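Local coordinates for malonyl CoA reductase (malonate semialdehyde-forming) (Sulfolobus tokodaii, PDB 2EP5), which probably catalyses the NADP-dependent interconversion of malonyl-CoA and 3-oxopropanoate, as a member of the aspartate-semialdehyde dehydrogenase family, at residues Gln18-Lys22 / Val50-Gln55; Met156-Lys161 / Leu212-Asn216; Ile166-Lys171 / Ile250-Ile256. All blocks are in the same frame, centred on the assembly; numbering follows the deposited sequence.

Contact 1: residues Gln18-Lys22 / Val50-Gln55; sequences QKMVK and VKWIEQ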
loop_
_atom_site.group_PDB
_atom_site.type_symbol
_atom_site.label_atom_id
_atom_site.label_comp_id
_atom_site.label_asym_id
_atom_site.label_seq_id
_atom_site.Cartn_x
_atom_site.Cartn_y
_atom_site.Cartn_z
ATOM N N GLN A 18 -3.114 -8.582 23.018
ATOM C CA GLN A 18 -3.962 -9.561 22.350
ATOM C C GLN A 18 -3.148 -10.775 21.928
ATOM O O GLN A 18 -3.630 -11.899 22.006
ATOM C CB GLN A 18 -4.676 -8.923 21.151
ATOM C CG GLN A 18 -5.571 -7.743 21.554
ATOM C CD GLN A 18 -6.420 -7.219 20.408
ATOM O OE1 GLN A 18 -6.892 -6.076 20.438
ATOM N NE2 GLN A 18 -6.630 -8.055 19.398
ATOM N N LYS A 19 -1.911 -10.557 21.491
ATOM C CA LYS A 19 -1.042 -11.672 21.109
ATOM C C LYS A 19 -0.850 -12.592 22.320
ATOM O O LYS A 19 -0.969 -13.810 22.219
ATOM C CB LYS A 19 0.334 -11.168 20.665
ATOM C CG LYS A 19 0.502 -11.031 19.168
ATOM C CD LYS A 19 0.550 -12.386 18.471
ATOM C CE LYS A 19 0.404 -12.206 16.966
ATOM N NZ LYS A 19 0.442 -13.496 16.228
ATOM N N MET A 20 -0.542 -11.993 23.465
ATOM C CA MET A 20 -0.320 -12.763 24.679
ATOM C C MET A 20 -1.582 -13.502 25.108
ATOM O O MET A 20 -1.528 -14.671 25.484
ATOM C CB MET A 20 0.175 -11.838 25.797
ATOM C CG MET A 20 1.539 -11.243 25.504
ATOM S SD MET A 20 2.121 -10.104 26.755
ATOM C CE MET A 20 2.799 -11.235 27.959
ATOM N N VAL A 21 -2.718 -12.818 25.056
ATOM C CA VAL A 21 -3.977 -13.442 25.423
ATOM C C VAL A 21 -4.178 -14.679 24.554
ATOM O O VAL A 21 -4.571 -15.734 25.052
ATOM C CB VAL A 21 -5.165 -12.477 25.225
ATOM C CG1 VAL A 21 -6.485 -13.245 25.251
ATOM C CG2 VAL A 21 -5.172 -11.436 26.331
ATOM N N LYS A 22 -3.889 -14.556 23.260
ATOM C CA LYS A 22 -4.059 -15.682 22.342
ATOM C C LYS A 22 -3.101 -16.826 22.639
ATOM O O LYS A 22 -3.487 -17.993 22.591
ATOM C CB LYS A 22 -3.881 -15.231 20.887
ATOM C CG LYS A 22 -4.313 -16.285 19.878
ATOM C CD LYS A 22 -4.174 -15.820 18.432
ATOM C CE LYS A 22 -2.711 -15.702 18.007
ATOM N NZ LYS A 22 -2.570 -15.219 16.597
ATOM N N VAL A 50 -12.344 -5.071 24.580
ATOM C CA VAL A 50 -11.329 -5.129 23.542
ATOM C C VAL A 50 -11.871 -5.033 22.121
ATOM O O VAL A 50 -13.008 -5.400 21.837
ATOM C CB VAL A 50 -10.508 -6.434 23.643
ATOM C CG1 VAL A 50 -11.380 -7.625 23.276
ATOM C CG2 VAL A 50 -9.290 -6.363 22.725
ATOM N N LYS A 51 -11.025 -4.515 21.242
ATOM C CA LYS A 51 -11.315 -4.387 19.823
ATOM C C LYS A 51 -10.377 -5.434 19.234
ATOM O O LYS A 51 -9.236 -5.128 18.877
ATOM C CB LYS A 51 -10.931 -2.991 19.332
ATOM C CG LYS A 51 -12.097 -2.051 19.084
ATOM C CD LYS A 51 -12.757 -2.339 17.732
ATOM C CE LYS A 51 -13.723 -1.220 17.343
ATOM N NZ LYS A 51 -14.348 -1.421 16.003
ATOM N N TRP A 52 -10.858 -6.672 19.167
ATOM C CA TRP A 52 -10.066 -7.786 18.668
ATOM C C TRP A 52 -9.399 -7.469 17.339
ATOM O O TRP A 52 -10.043 -7.072 16.363
ATOM C CB TRP A 52 -10.930 -9.038 18.543
ATOM C CG TRP A 52 -10.145 -10.308 18.507
ATOM C CD1 TRP A 52 -10.225 -11.287 17.567
ATOM C CD2 TRP A 52 -9.203 -10.768 19.486
ATOM N NE1 TRP A 52 -9.397 -12.336 17.896
ATOM C CE2 TRP A 52 -8.757 -12.042 19.070
ATOM C CE3 TRP A 52 -8.693 -10.229 20.674
ATOM C CZ2 TRP A 52 -7.821 -12.788 19.800
ATOM C CZ3 TRP A 52 -7.762 -10.973 21.402
ATOM C CH2 TRP A 52 -7.337 -12.238 20.961
ATOM N N ILE A 53 -8.087 -7.666 17.318
ATOM C CA ILE A 53 -7.279 -7.378 16.152
ATOM C C ILE A 53 -6.521 -8.611 15.683
ATOM O O ILE A 53 -5.964 -8.621 14.591
ATOM C CB ILE A 53 -6.295 -6.227 16.496
ATOM C CG1 ILE A 53 -6.530 -5.066 15.539
ATOM C CG2 ILE A 53 -4.848 -6.729 16.523
ATOM C CD1 ILE A 53 -7.922 -4.490 15.619
ATOM N N GLU A 54 -6.508 -9.647 16.515
ATOM C CA GLU A 54 -5.821 -10.893 16.195
ATOM C C GLU A 54 -6.609 -11.761 15.224
ATOM O O GLU A 54 -7.728 -11.430 14.834
ATOM C CB GLU A 54 -5.560 -11.704 17.467
ATOM C CG GLU A 54 -4.375 -11.243 18.298
ATOM C CD GLU A 54 -3.047 -11.415 17.583
ATOM O OE1 GLU A 54 -2.791 -12.510 17.039
ATOM O OE2 GLU A 54 -2.250 -10.455 17.578
ATOM N N GLN A 55 -6.007 -12.887 14.854
ATOM C CA GLN A 55 -6.619 -13.847 13.945
ATOM C C GLN A 55 -7.753 -14.602 14.624
ATOM O O GLN A 55 -7.616 -15.059 15.761
ATOM C CB GLN A 55 -5.559 -14.843 13.445
ATOM C CG GLN A 55 -6.095 -16.210 12.984
ATOM C CD GLN A 55 -6.232 -17.230 14.123
ATOM O OE1 GLN A 55 -5.242 -17.614 14.755
ATOM N NE2 GLN A 55 -7.461 -17.672 14.381
#
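Gln18 lies against the backbone of the loop from Lys51 to Glu54, losing 125 Å² to it, more than any other residue of the pair. It projects from helix 15-24, the first helix of the Rossmann-type NAD-binding domain, which follows strand 5-10, and the 50-55 segment passes over it in an extended, irregular course after helix 46-49. The aliphatic start of Gln18 meets Glu54, with its CB 3.7 Å from CG of the glutamate. Beside it Val21 makes a marginal apolar contact with Trp52, CG1 to CH2 at 4.5 Å, and Tyr46 of helix 46-49 touches Gln18, Val21 and Trp52 alike. Farther along, the contact turns ionic. Lys19 and Lys22, about one turn apart on the helix, converge on the carboxylate of Glu54 in a salt-bridge network. Lys19 also lies about 11 Å, side chain to side chain, from Cys151, the predicted acyl-thioester nucleophile. Both lysines share one oxygen: OE1 of Glu54 accepts a hydrogen bond from NZ of Lys22 at 2.8 Å and stands 3.5 Å from NZ of Lys19.

Contact 2: residues Met156-Lys161 / Leu212-Asn216; sequences MSMPIK and LTKLN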
loop_
_atom_site.group_PDB
_atom_site.type_symbol
_atom_site.label_atom_id
_atom_site.label_comp_id
_atom_site.label_asym_id
_atom_site.label_seq_id
_atom_site.Cartn_x
_atom_site.Cartn_y
_atom_site.Cartn_z
ATOM N N MET A 156 17.567 -8.061 17.201
ATOM C CA MET A 156 18.974 -7.842 16.865
ATOM C C MET A 156 19.957 -8.648 17.718
ATOM O O MET A 156 21.004 -9.078 17.229
ATOM C CB MET A 156 19.322 -6.362 17.003
ATOM C CG MET A 156 18.535 -5.431 16.106
ATOM S SD MET A 156 18.571 -5.905 14.364
ATOM C CE MET A 156 16.808 -5.715 13.954
ATOM N N SER A 157 19.627 -8.853 18.991
ATOM C CA SER A 157 20.513 -9.580 19.893
ATOM C C SER A 157 20.721 -11.045 19.537
ATOM O O SER A 157 21.768 -11.613 19.845
ATOM C CB SER A 157 20.006 -9.476 21.335
ATOM O OG SER A 157 18.763 -10.137 21.511
ATOM N N MET A 158 19.736 -11.656 18.883
ATOM C CA MET A 158 19.830 -13.067 18.520
ATOM C C MET A 158 21.091 -13.428 17.731
ATOM O O MET A 158 21.847 -14.310 18.136
ATOM C CB MET A 158 18.590 -13.500 17.734
ATOM C CG MET A 158 17.287 -13.315 18.491
ATOM S SD MET A 158 17.232 -14.295 19.997
ATOM C CE MET A 158 16.617 -15.861 19.373
ATOM N N PRO A 159 21.334 -12.758 16.592
ATOM C CA PRO A 159 22.536 -13.101 15.828
ATOM C C PRO A 159 23.843 -12.601 16.446
ATOM O O PRO A 159 24.898 -13.197 16.239
ATOM C CB PRO A 159 22.259 -12.482 14.463
ATOM C CG PRO A 159 21.487 -11.270 14.807
ATOM C CD PRO A 159 20.531 -11.748 15.882
ATOM N N ILE A 160 23.766 -11.513 17.206
ATOM C CA ILE A 160 24.930 -10.925 17.837
ATOM C C ILE A 160 25.540 -11.771 18.961
ATOM O O ILE A 160 26.761 -11.932 19.023
ATOM C CB ILE A 160 24.588 -9.520 18.383
ATOM C CG1 ILE A 160 24.372 -8.558 17.214
ATOM C CG2 ILE A 160 25.707 -9.005 19.282
ATOM C CD1 ILE A 160 23.933 -7.175 17.636
ATOM N N LYS A 161 24.700 -12.308 19.843
ATOM C CA LYS A 161 25.176 -13.122 20.963
ATOM C C LYS A 161 26.169 -14.211 20.551
ATOM O O LYS A 161 27.305 -14.241 21.029
ATOM C CB LYS A 161 23.988 -13.757 21.699
ATOM C CG LYS A 161 24.380 -14.703 22.826
ATOM C CD LYS A 161 25.050 -13.965 23.972
ATOM C CE LYS A 161 25.428 -14.937 25.090
ATOM N NZ LYS A 161 25.925 -14.229 26.298
ATOM N N LEU A 212 21.190 -3.516 23.958
ATOM C CA LEU A 212 22.005 -4.569 23.361
ATOM C C LEU A 212 23.242 -4.801 24.253
ATOM O O LEU A 212 23.757 -5.919 24.356
ATOM C CB LEU A 212 22.417 -4.146 21.947
ATOM C CG LEU A 212 22.240 -5.130 20.782
ATOM C CD1 LEU A 212 20.894 -5.813 20.843
ATOM C CD2 LEU A 212 22.406 -4.375 19.474
ATOM N N THR A 213 23.696 -3.733 24.907
ATOM C CA THR A 213 24.850 -3.790 25.806
ATOM C C THR A 213 24.578 -4.663 27.041
ATOM O O THR A 213 25.462 -5.385 27.520
ATOM C CB THR A 213 25.242 -2.365 26.266
ATOM O OG1 THR A 213 26.017 -1.730 25.240
ATOM C CG2 THR A 213 26.029 -2.408 27.533
ATOM N N LYS A 214 23.352 -4.601 27.551
ATOM C CA LYS A 214 22.977 -5.389 28.717
ATOM C C LYS A 214 22.602 -6.821 28.341
ATOM O O LYS A 214 22.940 -7.762 29.051
ATOM C CB LYS A 214 21.810 -4.727 29.442
ATOM C CG LYS A 214 21.475 -5.361 30.778
ATOM C CD LYS A 214 20.405 -4.549 31.492
ATOM C CE LYS A 214 20.095 -5.118 32.862
ATOM N NZ LYS A 214 19.138 -4.241 33.583
ATOM N N LEU A 215 21.903 -6.986 27.223
ATOM C CA LEU A 215 21.502 -8.315 26.769
ATOM C C LEU A 215 22.705 -9.212 26.515
ATOM O O LEU A 215 22.660 -10.418 26.777
ATOM C CB LEU A 215 20.678 -8.206 25.489
ATOM C CG LEU A 215 19.305 -7.567 25.684
ATOM C CD1 LEU A 215 18.687 -7.258 24.326
ATOM C CD2 LEU A 215 18.417 -8.500 26.514
ATOM N N ASN A 216 23.784 -8.617 26.012
ATOM C CA ASN A 216 24.996 -9.366 25.705
ATOM C C ASN A 216 26.022 -9.302 26.820
ATOM O O ASN A 216 27.147 -9.765 26.657
ATOM C CB ASN A 216 25.617 -8.834 24.415
ATOM C CG ASN A 216 24.719 -9.036 23.216
ATOM O OD1 ASN A 216 24.514 -10.164 22.769
ATOM N ND2 ASN A 216 24.165 -7.946 22.698
HETATM O O HOH W 1 24.458 -12.247 27.555
#
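Asn216, Leu212 and Ser157 carry most of this helix-to-helix contact. Asn216, which gives up 74 Å², is the first residue after helix 204-215 to leave helical geometry, and it folds back on its own last turn: its ND2 donates to O of Leu212 at 2.7 Å, the same carbonyl that receives the Asn216 backbone N at 3.2 Å. This bond holds the amide beside Ile160 and Lys161 of the other segment. Its OD1 lies 3.5 Å from CA of Lys161 and 3.9 Å from CG2 of Ile160, buried without a polar partner in the model. Leu212 supplies the apolar part. Its CD1 is 3.8 Å from CB of Ser157 and 4.2 Å from CB of Met156, while its CD2 packs at 3.7 Å on CD1 of Ile160. Ser157 has a small side chain, and its CA lies 6.3 Å from that of Leu212; the CA atoms of Lys161 and Asn216 come to 6.1 Å. The Ser157 hydroxyl is bonded within its own helix to O of Ala154. At the outer end a water bridges the segments, 2.8 Å from NZ of Lys161, which donates to it, and 2.7 Å from O of Leu215. Helix 151-160, kinked at Pro159, begins at the predicted nucleophile Cys151, and the side chain of Met156 is about 5 Å from that of His244, the predicted proton acceptor. Around the pair, Met156 and Pro159 rest on Ile248 of strand 244-251, Ser157 and Lys161 touch Ile124 of helix 122-125, and helix 164-168 meets Ile160 through Ala167 and Asn216 through Ile164.

Contact 3: residues Ile166-Lys171 / Ile250-Ile256; sequences IATKSK and IVTNERI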
loop_
_atom_site.group_PDB
_atom_site.type_symbol
_atom_site.label_atom_id
_atom_site.label_comp_id
_atom_site.label_asym_id
_atom_site.label_seq_id
_atom_site.Cartn_x
_atom_site.Cartn_y
_atom_site.Cartn_z
ATOM N N ILE A 166 33.219 -11.249 18.104
ATOM C CA ILE A 166 33.566 -10.449 16.934
ATOM C C ILE A 166 32.985 -9.050 17.111
ATOM O O ILE A 166 33.681 -8.046 16.922
ATOM C CB ILE A 166 32.984 -11.058 15.649
ATOM C CG1 ILE A 166 33.514 -12.479 15.464
ATOM C CG2 ILE A 166 33.352 -10.198 14.454
ATOM C CD1 ILE A 166 32.896 -13.212 14.285
ATOM N N ALA A 167 31.709 -9.004 17.488
ATOM C CA ALA A 167 30.991 -7.747 17.697
ATOM C C ALA A 167 31.637 -6.871 18.767
ATOM O O ALA A 167 31.618 -5.643 18.671
ATOM C CB ALA A 167 29.531 -8.035 18.071
ATOM N N THR A 168 32.200 -7.501 19.788
ATOM C CA THR A 168 32.846 -6.761 20.869
ATOM C C THR A 168 34.083 -6.005 20.385
ATOM O O THR A 168 34.392 -4.922 20.883
ATOM C CB THR A 168 33.253 -7.705 22.022
ATOM O OG1 THR A 168 32.076 -8.142 22.718
ATOM C CG2 THR A 168 34.180 -6.995 22.989
ATOM N N LYS A 169 34.785 -6.579 19.415
ATOM C CA LYS A 169 35.985 -5.952 18.870
ATOM C C LYS A 169 35.680 -5.351 17.501
ATOM O O LYS A 169 36.258 -5.764 16.491
ATOM C CB LYS A 169 37.106 -6.980 18.710
ATOM C CG LYS A 169 37.474 -7.765 19.952
ATOM C CD LYS A 169 38.508 -8.816 19.565
ATOM C CE LYS A 169 38.783 -9.831 20.662
ATOM N NZ LYS A 169 39.583 -10.970 20.114
ATOM N N SER A 170 34.776 -4.380 17.461
ATOM C CA SER A 170 34.418 -3.758 16.195
ATOM C C SER A 170 33.525 -2.553 16.400
ATOM O O SER A 170 33.171 -2.202 17.529
ATOM C CB SER A 170 33.656 -4.749 15.323
ATOM O OG SER A 170 32.324 -4.885 15.799
ATOM N N LYS A 171 33.178 -1.920 15.287
ATOM C CA LYS A 171 32.266 -0.788 15.287
ATOM C C LYS A 171 31.027 -1.385 14.619
ATOM O O LYS A 171 31.072 -1.835 13.465
ATOM C CB LYS A 171 32.828 0.380 14.470
ATOM C CG LYS A 171 31.863 1.553 14.284
ATOM C CD LYS A 171 31.443 2.193 15.610
ATOM C CE LYS A 171 30.267 3.156 15.419
ATOM N NZ LYS A 171 29.825 3.798 16.692
ATOM N N ILE A 250 29.155 -5.523 11.075
ATOM C CA ILE A 250 30.172 -5.558 12.108
ATOM C C ILE A 250 31.497 -5.157 11.454
ATOM O O ILE A 250 32.180 -5.987 10.845
ATOM C CB ILE A 250 30.266 -6.965 12.731
ATOM C CG1 ILE A 250 28.917 -7.323 13.370
ATOM C CG2 ILE A 250 31.373 -7.008 13.771
ATOM C CD1 ILE A 250 28.892 -8.670 14.082
ATOM N N VAL A 251 31.832 -3.871 11.568
ATOM C CA VAL A 251 33.064 -3.319 10.985
ATOM C C VAL A 251 34.266 -3.682 11.842
ATOM O O VAL A 251 34.473 -3.113 12.909
ATOM C CB VAL A 251 32.985 -1.774 10.867
ATOM C CG1 VAL A 251 34.173 -1.245 10.062
ATOM C CG2 VAL A 251 31.657 -1.372 10.215
ATOM N N THR A 252 35.068 -4.622 11.357
ATOM C CA THR A 252 36.235 -5.081 12.098
ATOM C C THR A 252 37.245 -5.781 11.196
ATOM O O THR A 252 36.892 -6.273 10.129
ATOM C CB THR A 252 35.804 -6.072 13.202
ATOM O OG1 THR A 252 36.962 -6.619 13.838
ATOM C CG2 THR A 252 34.962 -7.204 12.605
ATOM N N ASN A 253 38.501 -5.826 11.629
ATOM C CA ASN A 253 39.543 -6.486 10.854
ATOM C C ASN A 253 39.855 -7.867 11.426
ATOM O O ASN A 253 40.793 -8.534 10.993
ATOM C CB ASN A 253 40.806 -5.624 10.815
ATOM C CG ASN A 253 40.695 -4.468 9.829
ATOM O OD1 ASN A 253 40.886 -3.302 10.190
ATOM N ND2 ASN A 253 40.394 -4.789 8.573
ATOM N N GLU A 254 39.066 -8.295 12.404
ATOM C CA GLU A 254 39.255 -9.615 12.999
ATOM C C GLU A 254 39.040 -10.648 11.901
ATOM O O GLU A 254 38.233 -10.436 10.998
ATOM C CB GLU A 254 38.236 -9.856 14.122
ATOM C CG GLU A 254 38.418 -8.983 15.355
ATOM C CD GLU A 254 39.754 -9.221 16.037
ATOM O OE1 GLU A 254 40.094 -10.402 16.262
ATOM O OE2 GLU A 254 40.460 -8.233 16.349
ATOM N N ARG A 255 39.766 -11.757 11.963
ATOM C CA ARG A 255 39.606 -12.801 10.960
ATOM C C ARG A 255 38.176 -13.314 11.083
ATOM O O ARG A 255 37.584 -13.275 12.166
ATOM C CB ARG A 255 40.600 -13.940 11.203
ATOM C CG ARG A 255 42.050 -13.485 11.316
ATOM C CD ARG A 255 42.998 -14.661 11.468
ATOM N NE ARG A 255 42.521 -15.642 12.441
ATOM C CZ ARG A 255 42.286 -15.379 13.723
ATOM N NH1 ARG A 255 42.483 -14.158 14.195
ATOM N NH2 ARG A 255 41.851 -16.335 14.532
ATOM N N ILE A 256 37.618 -13.788 9.976
ATOM C CA ILE A 256 36.254 -14.282 9.992
ATOM C C ILE A 256 36.032 -15.454 9.047
ATOM O O ILE A 256 36.259 -15.344 7.844
ATOM C CB ILE A 256 35.269 -13.146 9.629
ATOM C CG1 ILE A 256 35.271 -12.089 10.736
ATOM C CG2 ILE A 256 33.876 -13.709 9.422
ATOM C CD1 ILE A 256 34.545 -10.807 10.384
#
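Ile166 and Ile250 form the apolar centre, their CG2 atoms 3.8 Å apart. Ala167 adds its CB at 4.1 Å from CD1 of Ile250, and Ile256 its CD1 at 4.3 Å from CG2 of Ile166; Ile261 of helix 258-266 touches both Ile166 and Ile256. Next to this cluster the chain leaves helix 164-168 and enters strand 171-178, which runs antiparallel to strand 244-251 in the mixed sheet of the dimerisation domain. Lys171 and Val251 are a hydrogen-bonded pair, Lys171 N to Val251 O at 3.0 Å and Val251 N to Lys171 O at 2.9 Å. Their side chains share the sheet face that meets the second subunit, where Lys171 NZ bonds Asn317 O of that subunit as well as Thr232 and Asp230 of its own. At the polar edge, Thr252 OG1 donates to Lys169 O at 2.9 Å and accepts from Glu254 N at 3.0 Å in an ST turn. Lys169, paired with Glu165, makes a long salt bridge from NZ to Glu254 OE1 at 3.9 Å.

From the N terminus, contact 1 comes first and closes a short excursion inside the NAD-binding domain, bringing the loop after helix 46-49 back over helix 15-24. It is complete before the others begin, and its nearest atoms stay about 16 Å from those of contact 2. Contacts 2 and 3 cross: their segments follow one another as 156-161, 166-171, 212-216 and 250-256, so contact 3 opens before contact 2 has closed. Contact 2 joins helix 151-160 to helix 204-215, and contact 3 ties helix 164-168 and the start of strand 171-178 to the end of strand 244-251. They touch where Ile160 CG2 meets Ala167 CB at 4.1 Å.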